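Local structure of FERM, ARHGEF and pleckstrin domain-containing protein 2 (Mus musculus, 6D2K) at residues D47-E52 / Y102-Q107; L51-K54 / W60-L63; V80-V85 / L108-L113. The protein activates the GTPase RAC1 as a guanine nucleotide exchange factor and takes part in semaphorin signalling, actin remodelling and integrin regulation, with this FERM-domain piece implicated in membrane targeting. One frame throughout, in Å; residues are numbered along the deposited sequence. Where two conformers were deposited one is given.

Interaction 1: D47-E52 / Y102-Q107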
loop_
_atom_site.group_PDB
_atom_site.type_symbol
_atom_site.label_atom_id
_atom_site.label_comp_id
_atom_site.label_asym_id
_atom_site.label_seq_id
_atom_site.Cartn_x
_atom_site.Cartn_y
_atom_site.Cartn_z
ATOM N N ASP A 47 -12.423 1.810 5.711
ATOM C CA ASP A 47 -12.122 3.004 4.909
ATOM C C ASP A 47 -10.630 3.180 4.606
ATOM O O ASP A 47 -10.254 3.928 3.698
ATOM C CB ASP A 47 -12.739 4.288 5.503
ATOM C CG ASP A 47 -12.354 4.528 6.962
ATOM O OD1 ASP A 47 -12.165 5.708 7.334
ATOM O OD2 ASP A 47 -12.267 3.555 7.742
ATOM N N TYR A 48 -9.787 2.449 5.332
ATOM C CA TYR A 48 -8.346 2.494 5.076
ATOM C C TYR A 48 -7.926 1.587 3.934
ATOM O O TYR A 48 -6.781 1.649 3.500
ATOM C CB TYR A 48 -7.545 2.085 6.316
ATOM C CG TYR A 48 -7.613 3.103 7.424
ATOM C CD1 TYR A 48 -6.717 4.161 7.477
ATOM C CD2 TYR A 48 -8.587 3.013 8.407
ATOM C CE1 TYR A 48 -6.789 5.108 8.480
ATOM C CE2 TYR A 48 -8.670 3.969 9.407
ATOM C CZ TYR A 48 -7.773 5.001 9.435
ATOM O OH TYR A 48 -7.848 5.941 10.439
ATOM N N PHE A 49 -8.850 0.763 3.447
ATOM C CA PHE A 49 -8.484 -0.343 2.568
ATOM C C PHE A 49 -9.091 -0.236 1.178
ATOM O O PHE A 49 -10.023 0.535 0.949
ATOM C CB PHE A 49 -8.893 -1.689 3.188
ATOM C CG PHE A 49 -8.167 -2.006 4.472
ATOM C CD1 PHE A 49 -7.051 -2.814 4.465
ATOM C CD2 PHE A 49 -8.590 -1.465 5.681
ATOM C CE1 PHE A 49 -6.381 -3.110 5.639
ATOM C CE2 PHE A 49 -7.919 -1.761 6.862
ATOM C CZ PHE A 49 -6.814 -2.573 6.840
ATOM N N GLY A 50 -8.535 -1.027 0.266
ATOM C CA GLY A 50 -9.056 -1.139 -1.083
ATOM C C GLY A 50 -8.740 -2.496 -1.673
ATOM O O GLY A 50 -8.166 -3.370 -1.005
ATOM N N LEU A 51 -9.144 -2.685 -2.928
ATOM C CA LEU A 51 -8.784 -3.869 -3.683
ATOM C C LEU A 51 -8.033 -3.394 -4.907
ATOM O O LEU A 51 -8.429 -2.420 -5.533
ATOM C CB LEU A 51 -10.032 -4.639 -4.115
ATOM C CG LEU A 51 -10.888 -5.250 -3.000
ATOM C CD1 LEU A 51 -12.122 -5.893 -3.630
ATOM C CD2 LEU A 51 -10.095 -6.265 -2.215
ATOM N N GLU A 52 -6.934 -4.062 -5.231
ATOM C CA GLU A 52 -6.119 -3.633 -6.352
ATOM C C GLU A 52 -5.887 -4.798 -7.298
ATOM O O GLU A 52 -5.951 -5.965 -6.904
ATOM C CB GLU A 52 -4.783 -3.051 -5.874
ATOM C CG GLU A 52 -3.983 -3.957 -4.928
ATOM C CD GLU A 52 -2.673 -3.333 -4.471
ATOM O OE1 GLU A 52 -1.889 -4.020 -3.775
ATOM O OE2 GLU A 52 -2.425 -2.161 -4.807
ATOM N N TYR A 102 -3.648 -5.831 12.994
ATOM C CA TYR A 102 -3.216 -7.113 12.432
ATOM C C TYR A 102 -3.103 -7.020 10.902
ATOM O O TYR A 102 -2.078 -7.386 10.331
ATOM C CB TYR A 102 -4.188 -8.220 12.852
ATOM C CG TYR A 102 -4.124 -9.489 12.035
ATOM C CD1 TYR A 102 -2.981 -10.283 12.015
ATOM C CD2 TYR A 102 -5.224 -9.904 11.294
ATOM C CE1 TYR A 102 -2.937 -11.451 11.266
ATOM C CE2 TYR A 102 -5.194 -11.079 10.552
ATOM C CZ TYR A 102 -4.049 -11.850 10.546
ATOM O OH TYR A 102 -4.008 -13.014 9.814
ATOM N N LEU A 103 -4.138 -6.507 10.244
ATOM C CA LEU A 103 -4.064 -6.354 8.783
ATOM C C LEU A 103 -2.941 -5.410 8.355
ATOM O O LEU A 103 -2.265 -5.664 7.359
ATOM C CB LEU A 103 -5.401 -5.900 8.202
ATOM C CG LEU A 103 -6.538 -6.920 8.322
ATOM C CD1 LEU A 103 -7.726 -6.423 7.511
ATOM C CD2 LEU A 103 -6.113 -8.327 7.887
ATOM N N PHE A 104 -2.722 -4.330 9.108
ATOM C CA PHE A 104 -1.622 -3.425 8.769
ATOM C C PHE A 104 -0.263 -4.114 8.907
ATOM O O PHE A 104 0.626 -3.899 8.088
ATOM C CB PHE A 104 -1.660 -2.140 9.616
ATOM C CG PHE A 104 -2.372 -0.991 8.944
ATOM C CD1 PHE A 104 -1.648 0.074 8.425
ATOM C CD2 PHE A 104 -3.756 -0.968 8.832
ATOM C CE1 PHE A 104 -2.282 1.134 7.793
ATOM C CE2 PHE A 104 -4.407 0.104 8.201
ATOM C CZ PHE A 104 -3.665 1.157 7.683
ATOM N N ALA A 105 -0.085 -4.925 9.942
ATOM C CA ALA A 105 1.169 -5.661 10.077
ATOM C C ALA A 105 1.385 -6.600 8.888
ATOM O O ALA A 105 2.522 -6.733 8.400
ATOM C CB ALA A 105 1.207 -6.444 11.399
ATOM N N LEU A 106 0.308 -7.233 8.418
ATOM C CA LEU A 106 0.391 -8.120 7.250
ATOM C C LEU A 106 0.728 -7.323 5.991
ATOM O O LEU A 106 1.461 -7.796 5.121
ATOM C CB LEU A 106 -0.927 -8.881 7.029
ATOM C CG LEU A 106 -1.261 -9.973 8.065
ATOM C CD1 LEU A 106 -2.544 -10.707 7.669
ATOM C CD2 LEU A 106 -0.096 -10.945 8.174
ATOM N N GLN A 107 0.203 -6.105 5.893
ATOM C CA GLN A 107 0.494 -5.268 4.732
ATOM C C GLN A 107 1.971 -4.892 4.727
ATOM O O GLN A 107 2.639 -4.930 3.688
ATOM C CB GLN A 107 -0.372 -4.005 4.764
ATOM C CG GLN A 107 0.007 -2.941 3.720
ATOM C CD GLN A 107 -0.329 -3.356 2.313
ATOM O OE1 GLN A 107 0.534 -3.395 1.435
ATOM N NE2 GLN A 107 -1.575 -3.656 2.083
#

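Interaction 2: L51-K54 / W60-L63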
loop_
_atom_site.group_PDB
_atom_site.type_symbol
_atom_site.label_atom_id
_atom_site.label_comp_id
_atom_site.label_asym_id
_atom_site.label_seq_id
_atom_site.Cartn_x
_atom_site.Cartn_y
_atom_site.Cartn_z
ATOM N N LEU A 51 -9.144 -2.685 -2.928
ATOM C CA LEU A 51 -8.784 -3.869 -3.683
ATOM C C LEU A 51 -8.033 -3.394 -4.907
ATOM O O LEU A 51 -8.429 -2.420 -5.533
ATOM C CB LEU A 51 -10.032 -4.639 -4.115
ATOM C CG LEU A 51 -10.888 -5.250 -3.000
ATOM C CD1 LEU A 51 -12.122 -5.893 -3.630
ATOM C CD2 LEU A 51 -10.095 -6.265 -2.215
ATOM N N GLU A 52 -6.934 -4.062 -5.231
ATOM C CA GLU A 52 -6.119 -3.633 -6.352
ATOM C C GLU A 52 -5.887 -4.798 -7.298
ATOM O O GLU A 52 -5.951 -5.965 -6.904
ATOM C CB GLU A 52 -4.783 -3.051 -5.874
ATOM C CG GLU A 52 -3.983 -3.957 -4.928
ATOM C CD GLU A 52 -2.673 -3.333 -4.471
ATOM O OE1 GLU A 52 -1.889 -4.020 -3.775
ATOM O OE2 GLU A 52 -2.425 -2.161 -4.807
ATOM N N PHE A 53 -5.633 -4.468 -8.558
ATOM C CA PHE A 53 -5.301 -5.476 -9.549
ATOM C C PHE A 53 -4.142 -4.985 -10.406
ATOM O O PHE A 53 -3.881 -3.788 -10.498
ATOM C CB PHE A 53 -6.518 -5.846 -10.403
ATOM C CG PHE A 53 -7.163 -4.679 -11.095
ATOM C CD1 PHE A 53 -6.868 -4.387 -12.416
ATOM C CD2 PHE A 53 -8.085 -3.896 -10.430
ATOM C CE1 PHE A 53 -7.466 -3.319 -13.050
ATOM C CE2 PHE A 53 -8.685 -2.824 -11.052
ATOM C CZ PHE A 53 -8.383 -2.535 -12.364
ATOM N N LYS A 54 -3.427 -5.922 -11.007
ATOM C CA LYS A 54 -2.252 -5.589 -11.795
ATOM C C LYS A 54 -2.659 -5.519 -13.257
ATOM O O LYS A 54 -3.269 -6.443 -13.780
ATOM C CB LYS A 54 -1.174 -6.654 -11.581
ATOM C CG LYS A 54 0.252 -6.133 -11.615
ATOM C CD LYS A 54 1.234 -7.232 -11.213
ATOM C CE LYS A 54 2.661 -6.708 -11.148
ATOM N NZ LYS A 54 3.628 -7.774 -10.764
ATOM N N TRP A 60 0.066 -1.671 -10.359
ATOM C CA TRP A 60 -1.146 -1.896 -9.580
ATOM C C TRP A 60 -2.122 -0.735 -9.705
ATOM O O TRP A 60 -1.735 0.432 -9.648
ATOM C CB TRP A 60 -0.799 -2.127 -8.110
ATOM C CG TRP A 60 -0.064 -3.403 -7.878
ATOM C CD1 TRP A 60 1.288 -3.565 -7.764
ATOM C CD2 TRP A 60 -0.639 -4.704 -7.739
ATOM N NE1 TRP A 60 1.589 -4.892 -7.557
ATOM C CE2 TRP A 60 0.424 -5.612 -7.546
ATOM C CE3 TRP A 60 -1.947 -5.194 -7.766
ATOM C CZ2 TRP A 60 0.216 -6.976 -7.375
ATOM C CZ3 TRP A 60 -2.152 -6.544 -7.598
ATOM C CH2 TRP A 60 -1.073 -7.425 -7.403
ATOM N N ILE A 61 -3.399 -1.060 -9.861
ATOM C CA ILE A 61 -4.433 -0.040 -9.899
ATOM C C ILE A 61 -5.587 -0.376 -8.939
ATOM O O ILE A 61 -5.902 -1.540 -8.711
ATOM C CB ILE A 61 -4.907 0.247 -11.347
ATOM C CG1 ILE A 61 -6.422 0.124 -11.487
ATOM C CG2 ILE A 61 -4.171 -0.635 -12.349
ATOM C CD1 ILE A 61 -6.920 0.402 -12.888
ATOM N N TRP A 62 -6.168 0.655 -8.341
ATOM C CA TRP A 62 -7.260 0.484 -7.385
ATOM C C TRP A 62 -8.622 0.280 -8.038
ATOM O O TRP A 62 -8.972 0.950 -9.020
ATOM C CB TRP A 62 -7.340 1.707 -6.475
ATOM C CG TRP A 62 -6.159 1.860 -5.574
ATOM C CD1 TRP A 62 -5.163 2.789 -5.665
ATOM C CD2 TRP A 62 -5.852 1.050 -4.436
ATOM N NE1 TRP A 62 -4.248 2.605 -4.641
ATOM C CE2 TRP A 62 -4.659 1.543 -3.879
ATOM C CE3 TRP A 62 -6.470 -0.059 -3.841
ATOM C CZ2 TRP A 62 -4.068 0.960 -2.754
ATOM C CZ3 TRP A 62 -5.895 -0.620 -2.722
ATOM C CH2 TRP A 62 -4.706 -0.105 -2.188
ATOM N N LEU A 63 -9.401 -0.640 -7.485
ATOM C CA LEU A 63 -10.801 -0.767 -7.885
ATOM C C LEU A 63 -11.578 0.478 -7.464
ATOM O O LEU A 63 -11.505 0.895 -6.309
ATOM C CB LEU A 63 -11.421 -2.021 -7.258
ATOM C CG LEU A 63 -12.835 -2.363 -7.734
ATOM C CD1 LEU A 63 -12.787 -2.916 -9.152
ATOM C CD2 LEU A 63 -13.465 -3.375 -6.814
HETATM O O HOH W 1 -10.462 -0.221 -3.861
#

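Interaction 3: V80-V85 / L108-L113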
loop_
_atom_site.group_PDB
_atom_site.type_symbol
_atom_site.label_atom_id
_atom_site.label_comp_id
_atom_site.label_asym_id
_atom_site.label_seq_id
_atom_site.Cartn_x
_atom_site.Cartn_y
_atom_site.Cartn_z
ATOM N N VAL A 80 -8.774 -11.307 -10.906
ATOM C CA VAL A 80 -8.089 -11.476 -9.628
ATOM C C VAL A 80 -7.765 -10.105 -9.057
ATOM O O VAL A 80 -7.257 -9.244 -9.765
ATOM C CB VAL A 80 -6.771 -12.244 -9.777
ATOM C CG1 VAL A 80 -6.105 -12.408 -8.414
ATOM C CG2 VAL A 80 -7.019 -13.605 -10.410
ATOM N N LEU A 81 -8.070 -9.910 -7.782
ATOM C CA LEU A 81 -7.773 -8.650 -7.112
ATOM C C LEU A 81 -7.174 -9.015 -5.777
ATOM O O LEU A 81 -7.344 -10.140 -5.322
ATOM C CB LEU A 81 -9.044 -7.848 -6.882
ATOM C CG LEU A 81 -9.649 -7.268 -8.160
ATOM C CD1 LEU A 81 -10.709 -8.204 -8.688
ATOM C CD2 LEU A 81 -10.234 -5.905 -7.888
ATOM N N ARG A 82 -6.476 -8.075 -5.143
ATOM C CA ARG A 82 -5.963 -8.348 -3.806
ATOM C C ARG A 82 -6.298 -7.229 -2.835
ATOM O O ARG A 82 -6.381 -6.061 -3.200
ATOM C CB ARG A 82 -4.459 -8.628 -3.813
ATOM C CG ARG A 82 -3.568 -7.418 -3.975
ATOM C CD ARG A 82 -2.116 -7.874 -4.000
ATOM N NE ARG A 82 -1.176 -6.768 -4.037
ATOM C CZ ARG A 82 0.143 -6.926 -3.979
ATOM N NH1 ARG A 82 0.945 -5.871 -4.010
ATOM N NH2 ARG A 82 0.654 -8.149 -3.878
ATOM N N LEU A 83 -6.503 -7.617 -1.581
ATOM C CA LEU A 83 -6.726 -6.677 -0.493
ATOM C C LEU A 83 -5.443 -5.929 -0.196
ATOM O O LEU A 83 -4.367 -6.541 -0.164
ATOM C CB LEU A 83 -7.131 -7.456 0.762
ATOM C CG LEU A 83 -7.329 -6.616 2.016
ATOM C CD1 LEU A 83 -8.464 -5.648 1.834
ATOM C CD2 LEU A 83 -7.596 -7.572 3.182
ATOM N N ALA A 84 -5.554 -4.622 0.037
ATOM C CA ALA A 84 -4.391 -3.822 0.390
ATOM C C ALA A 84 -4.809 -2.605 1.178
ATOM O O ALA A 84 -5.922 -2.099 1.009
ATOM C CB ALA A 84 -3.643 -3.376 -0.876
ATOM N N VAL A 85 -3.906 -2.121 2.029
ATOM C CA VAL A 85 -4.086 -0.800 2.635
ATOM C C VAL A 85 -3.942 0.287 1.561
ATOM O O VAL A 85 -2.958 0.315 0.823
ATOM C CB VAL A 85 -3.029 -0.542 3.707
ATOM C CG1 VAL A 85 -3.092 0.929 4.155
ATOM C CG2 VAL A 85 -3.196 -1.509 4.892
ATOM N N LEU A 108 2.485 -4.520 5.892
ATOM C CA LEU A 108 3.887 -4.144 6.001
ATOM C C LEU A 108 4.794 -5.335 5.729
ATOM O O LEU A 108 5.853 -5.176 5.110
ATOM C CB LEU A 108 4.165 -3.518 7.372
ATOM C CG LEU A 108 3.453 -2.168 7.510
ATOM C CD1 LEU A 108 3.415 -1.806 8.989
ATOM C CD2 LEU A 108 4.113 -1.061 6.664
ATOM N N LYS A 109 4.374 -6.523 6.175
ATOM C CA LYS A 109 5.063 -7.757 5.846
ATOM C C LYS A 109 5.147 -7.912 4.328
ATOM O O LYS A 109 6.213 -8.218 3.805
ATOM C CB LYS A 109 4.367 -8.960 6.500
ATOM C CG LYS A 109 4.917 -10.314 6.053
ATOM C CD LYS A 109 4.172 -11.456 6.723
ATOM C CE LYS A 109 4.557 -12.779 6.080
ATOM N NZ LYS A 109 3.770 -13.927 6.594
ATOM N N ARG A 110 4.030 -7.694 3.640
ATOM C CA ARG A 110 4.026 -7.800 2.180
ATOM C C ARG A 110 4.944 -6.756 1.542
ATOM O O ARG A 110 5.687 -7.073 0.601
ATOM C CB ARG A 110 2.608 -7.669 1.613
ATOM C CG ARG A 110 2.585 -7.527 0.091
ATOM C CD ARG A 110 1.294 -6.873 -0.419
ATOM N NE ARG A 110 0.179 -7.780 -0.298
ATOM C CZ ARG A 110 -1.101 -7.436 -0.362
ATOM N NH1 ARG A 110 -1.455 -6.172 -0.532
ATOM N NH2 ARG A 110 -2.024 -8.374 -0.224
ATOM N N ASP A 111 4.904 -5.518 2.040
ATOM C CA ASP A 111 5.727 -4.456 1.467
ATOM C C ASP A 111 7.208 -4.731 1.666
ATOM O O ASP A 111 8.030 -4.371 0.836
ATOM C CB ASP A 111 5.350 -3.084 2.056
ATOM C CG ASP A 111 3.983 -2.607 1.599
ATOM O OD1 ASP A 111 3.446 -1.668 2.222
ATOM O OD2 ASP A 111 3.444 -3.161 0.614
ATOM N N LEU A 112 7.551 -5.386 2.767
ATOM C CA LEU A 112 8.943 -5.780 2.997
ATOM C C LEU A 112 9.352 -6.867 1.987
ATOM O O LEU A 112 10.398 -6.763 1.338
ATOM C CB LEU A 112 9.123 -6.249 4.448
ATOM C CG LEU A 112 10.535 -6.630 4.897
ATOM C CD1 LEU A 112 11.449 -5.430 4.891
ATOM C CD2 LEU A 112 10.490 -7.249 6.294
ATOM N N LEU A 113 8.505 -7.879 1.829
ATOM C CA LEU A 113 8.774 -8.992 0.919
ATOM C C LEU A 113 8.905 -8.519 -0.526
ATOM O O LEU A 113 9.776 -8.978 -1.276
ATOM C CB LEU A 113 7.656 -10.033 1.021
ATOM C CG LEU A 113 7.702 -11.198 0.026
ATOM C CD1 LEU A 113 8.973 -12.020 0.211
ATOM C CD2 LEU A 113 6.471 -12.073 0.172
#

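Interaction 1: D47-E52 / Y102-Q107
The ring of Phe-104 receives CB of Tyr-48 at its edge, close to the ring plane, while the ring of Phe-49 meets it obliquely. In this oblique pairing the two phenylalanine planes stand 77° apart, with centroids separated by 5.7 Å. The point of touch is narrow: Phe-49 CZ comes to 3.8 Å from Phe-104 CE2. The Phe-49 and Leu-103 side chains cross at about a right angle, with CZ of Phe-49 3.9 Å from Leu-103 CB, and CE1 of Phe-49 is 4.0 Å from Leu-103 CD1. Phe-49 does this although its CB does not head straight for the helix; with CG anti to the carbonyl carbon (chi1 -64°), the far end of the ring swings across to it. Were Phe-49 replaced by an alanine, Leu-103 and Phe-104 would probably lose the ring end they pack on and a gap would open between strand and helix. Val-85 also touches both phenylalanines, and Tyr-48 makes an edge-to-face pair with Phe-283 of the C-terminal PH-like lobe. This apolar contact is one of those that join the lobes of the FERM fold: the strand belongs to the ubiquitin-like N-terminal lobe, the helix to the helical central lobe, and their aromatic seam lies near the middle of the three-lobed module.

Interaction 2: L51-K54 / W60-L63
Leu-51 O accepts an almost straight hydrogen bond from Leu-63 N, 2.8 Å long with 177° at the hydrogen. The reciprocal link of this pair is made by a water, which takes the N-H of Leu-51 and donates to Leu-63 O, each at 2.9 Å. Further along the antiparallel hairpin, Phe-53 and Ile-61 form a regular hydrogen-bonded pair, and their side chains press together closely, Phe-53 CZ lying 3.3 Å from Ile-61 CD1. The other face belongs to Glu-52, Lys-54 and the two tryptophans. Because CG of Glu-52 sits between the backbone N and the carbonyl carbon (chi1 53°), its extended chain carries the carboxylate between the indoles, turned no more than 26° from either: OE1 lies 4.1 Å above the Trp-60 plane and OE2 4.0 Å above that of Trp-62, each toward the rim. Lys-54 covers the opposite face of Trp-60, its CB making a CH-pi contact 4.1 Å from the six-membered ring centroid. The carboxylate finds its salt-bridge partner in Arg-82 of the adjoining strand 79-85. Strand 60-62 is the outermost strand of the ubiquitin-like sheet, beside strand 49-54, with helix 30-41 covering Leu-51 and Leu-63.

Interaction 3: V80-V85 / L108-L113
Arg-82 and Arg-110 stack guanidinium on guanidinium where a strand of the ubiquitin-like FERM lobe faces the first long helix of the central lobe. Their planes are 5° apart and the centres 3.9 Å, so the two cations lie flat on each other. The charge of the pair is probably offset by a division of partners. Arg-82 forms salt bridges with Glu-114 and Glu-52 and makes a cation-pi contact with the indole of Trp-60 on its other face, whereas Arg-110 spends its end on the backbone: NH1 and NH2 both donate to Leu-83 O, each at 3.0 Å. Two N-H groups of one guanidinium end converging on a single oxygen cannot both point straight at it, and each bond bends to about 145° at the hydrogen. That double grip probably fixes the rotation of the group. A bend at chi3 (-72°) brings it end-on to the strand. Against this tight patch the rest is loose. The axes of strand and helix pass 10.0 Å apart, and of residues 108-113, Arg-110 alone spans the interval. The Leu-83 side chain comes no nearer to that segment than 5.3 Å; Asp-111 OD2 stays 5.9 Å from Arg-82 NH1, its carboxylate forming a salt bridge with Arg-196 instead. Beside the gripped carbonyl, the edge of the Arg-110 guanidinium meets a methyl group, Ala-84 CB, 3.6 Å from NH1.

In the fold
Read from the N terminus, the first element used by these contacts is strand 49-54, which serves two of them. Interaction 2 closes at once, across a short turn, pairing it with strand 60-62; this hairpin lies inside the much longer loop that interaction 1 closes when the chain reaches helix 98-113. Interaction 3 opens on strand 79-85, within that loop, and closes on the last turns of the same helix, so interactions 1 and 3 cross while 2 and 3 follow in series. Strands 49-54 and 79-85 are neighbours in the sheet, and successive parts of helix 98-113 meet them. Interaction 2 works within the ubiquitin-like lobe; interactions 1 and 3 fasten that lobe to the central one.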